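Local coordinates for protein glycerol-3-phosphate dehydrogenase [NAD(P)+] (Coxiella burnetii, PDB 3K96) that probably catalyses the NAD(P)H-dependent reduction of dihydroxyacetone phosphate to sn-glycerol 3-phosphate, the precursor for phospholipid synthesis, at residues A[110-115]-A[144-149]. Residues are numbered along the deposited sequence; the frame is centred on the assembly and turned at random. Where two conformers were deposited one is given.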
loop_
_atom_site.group_PDB
_atom_site.type_symbol
_atom_site.label_atom_id
_atom_site.label_comp_id
_atom_site.label_asym_id
_atom_site.label_seq_id
_atom_site.Cartn_x
_atom_site.Cartn_y
_atom_site.Cartn_z
ATOM N N PHE A 110 -10.525 1.026 -23.339
ATOM C CA PHE A 110 -11.615 1.466 -24.186
ATOM C C PHE A 110 -11.319 1.281 -25.667
ATOM O O PHE A 110 -12.200 1.483 -26.471
ATOM C CB PHE A 110 -12.037 2.931 -23.888
ATOM C CG PHE A 110 -10.895 3.934 -23.902
ATOM C CD1 PHE A 110 -10.384 4.430 -25.105
ATOM C CD2 PHE A 110 -10.361 4.416 -22.707
ATOM C CE1 PHE A 110 -9.348 5.381 -25.112
ATOM C CE2 PHE A 110 -9.343 5.355 -22.704
ATOM C CZ PHE A 110 -8.817 5.829 -23.915
ATOM N N ALA A 111 -10.086 0.929 -26.030
ATOM C CA ALA A 111 -9.759 0.663 -27.440
ATOM C C ALA A 111 -9.452 -0.821 -27.711
ATOM O O ALA A 111 -9.231 -1.224 -28.857
ATOM C CB ALA A 111 -8.580 1.516 -27.871
ATOM N N PHE A 112 -9.464 -1.642 -26.672
ATOM C CA PHE A 112 -9.106 -3.054 -26.808
ATOM C C PHE A 112 -10.017 -3.767 -27.794
ATOM O O PHE A 112 -9.535 -4.440 -28.732
ATOM C CB PHE A 112 -9.146 -3.727 -25.427
ATOM C CG PHE A 112 -8.427 -5.043 -25.366
ATOM C CD1 PHE A 112 -7.066 -5.084 -25.113
ATOM C CD2 PHE A 112 -9.116 -6.240 -25.538
ATOM C CE1 PHE A 112 -6.386 -6.281 -25.030
ATOM C CE2 PHE A 112 -8.445 -7.442 -25.466
ATOM C CZ PHE A 112 -7.070 -7.466 -25.205
ATOM N N HIS A 113 -11.325 -3.639 -27.591
ATOM C CA HIS A 113 -12.288 -4.256 -28.501
ATOM C C HIS A 113 -11.978 -3.923 -29.970
ATOM O O HIS A 113 -11.887 -4.814 -30.814
ATOM C CB HIS A 113 -13.701 -3.798 -28.170
ATOM C CG HIS A 113 -14.734 -4.283 -29.137
ATOM N ND1 HIS A 113 -15.170 -3.524 -30.201
ATOM C CD2 HIS A 113 -15.410 -5.454 -29.206
ATOM C CE1 HIS A 113 -16.079 -4.204 -30.881
ATOM N NE2 HIS A 113 -16.238 -5.380 -30.300
ATOM N N GLU A 114 -11.820 -2.634 -30.258
ATOM C CA GLU A 114 -11.538 -2.177 -31.618
ATOM C C GLU A 114 -10.318 -2.859 -32.235
ATOM O O GLU A 114 -10.350 -3.292 -33.391
ATOM C CB GLU A 114 -11.344 -0.653 -31.663
ATOM C CG GLU A 114 -12.631 0.202 -31.560
ATOM C CD GLU A 114 -13.236 0.288 -30.161
ATOM O OE1 GLU A 114 -12.587 -0.108 -29.156
ATOM O OE2 GLU A 114 -14.375 0.787 -30.074
ATOM N N VAL A 115 -9.244 -2.947 -31.459
ATOM C CA VAL A 115 -8.005 -3.547 -31.917
ATOM C C VAL A 115 -8.210 -5.053 -32.174
ATOM O O VAL A 115 -7.790 -5.570 -33.205
ATOM C CB VAL A 115 -6.857 -3.348 -30.921
ATOM C CG1 VAL A 115 -5.601 -4.017 -31.450
ATOM C CG2 VAL A 115 -6.622 -1.865 -30.696
ATOM N N HIS A 144 -9.331 -11.501 -21.566
ATOM C CA HIS A 144 -9.033 -12.835 -22.123
ATOM C C HIS A 144 -10.255 -13.404 -22.832
ATOM O O HIS A 144 -10.133 -14.191 -23.781
ATOM C CB HIS A 144 -8.546 -13.817 -21.063
ATOM C CG HIS A 144 -9.634 -14.357 -20.200
ATOM N ND1 HIS A 144 -9.920 -13.849 -18.957
ATOM C CD2 HIS A 144 -10.535 -15.348 -20.418
ATOM C CE1 HIS A 144 -10.945 -14.502 -18.437
ATOM N NE2 HIS A 144 -11.340 -15.414 -19.306
ATOM N N GLU A 145 -11.440 -13.021 -22.369
ATOM C CA GLU A 145 -12.657 -13.472 -22.983
ATOM C C GLU A 145 -12.838 -12.811 -24.361
ATOM O O GLU A 145 -13.249 -13.485 -25.337
ATOM C CB GLU A 145 -13.863 -13.260 -22.053
ATOM C CG GLU A 145 -15.149 -13.845 -22.603
ATOM C CD GLU A 145 -15.913 -12.882 -23.473
ATOM O OE1 GLU A 145 -16.116 -11.737 -23.011
ATOM O OE2 GLU A 145 -16.347 -13.264 -24.590
ATOM N N VAL A 146 -12.509 -11.525 -24.467
ATOM C CA VAL A 146 -12.601 -10.860 -25.750
ATOM C C VAL A 146 -11.608 -11.540 -26.702
ATOM O O VAL A 146 -11.943 -11.852 -27.847
ATOM C CB VAL A 146 -12.282 -9.378 -25.665
ATOM C CG1 VAL A 146 -12.328 -8.760 -27.052
ATOM C CG2 VAL A 146 -13.258 -8.651 -24.667
ATOM N N VAL A 147 -10.395 -11.795 -26.224
ATOM C CA VAL A 147 -9.411 -12.428 -27.064
ATOM C C VAL A 147 -9.878 -13.844 -27.486
ATOM O O VAL A 147 -9.919 -14.162 -28.687
ATOM C CB VAL A 147 -8.010 -12.485 -26.415
ATOM C CG1 VAL A 147 -7.078 -13.294 -27.292
ATOM C CG2 VAL A 147 -7.406 -11.064 -26.199
ATOM N N ALA A 148 -10.260 -14.670 -26.513
ATOM C CA ALA A 148 -10.673 -16.047 -26.796
ATOM C C ALA A 148 -11.929 -16.132 -27.677
ATOM O O ALA A 148 -11.941 -16.847 -28.688
ATOM C CB ALA A 148 -10.874 -16.835 -25.494
ATOM N N THR A 149 -12.973 -15.396 -27.310
ATOM C CA THR A 149 -14.219 -15.405 -28.072
ATOM C C THR A 149 -14.069 -14.905 -29.510
ATOM O O THR A 149 -14.567 -15.528 -30.439
ATOM C CB THR A 149 -15.286 -14.561 -27.356
ATOM O OG1 THR A 149 -15.545 -15.157 -26.093
ATOM C CG2 THR A 149 -16.605 -14.481 -28.160
#
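The phenyl ring of F112 meets V146 and V147 with its edge: CB of V146 and the CG2 methyl of V147 lie there, near the ring plane, and neither valine covers a face. The contact joins two neighbouring helices of the Rossmann-type NAD(P)-binding domain, 109-119 and 143-151, which follow the parallel strands 102-105 and 128-131 in the chain. CG of F112 is anti to the backbone N (chi1 -163°), which carries the ring out from its own helix across to the other. There CE2 stands 4.3 Å from V146 CB, while the side chain of V147 crosses that of F112 at about a right angle.

No hydrogen bond links the two segments; they bury 150 Å² between them, most of it on F112, V146 and V147, whose contacts are apolar. I116, one turn beyond F112, also touches both valines, and V147 packs against I129 and W131 of strand 128-131, which ties helix 143-151 to the sheet. F112 also rests on T133, next to K134, which is predicted to bind cofactor and substrate. In V147 the CG2 methyl, anti to the carbonyl carbon, makes the closest approach, 3.7 Å from CZ of F112.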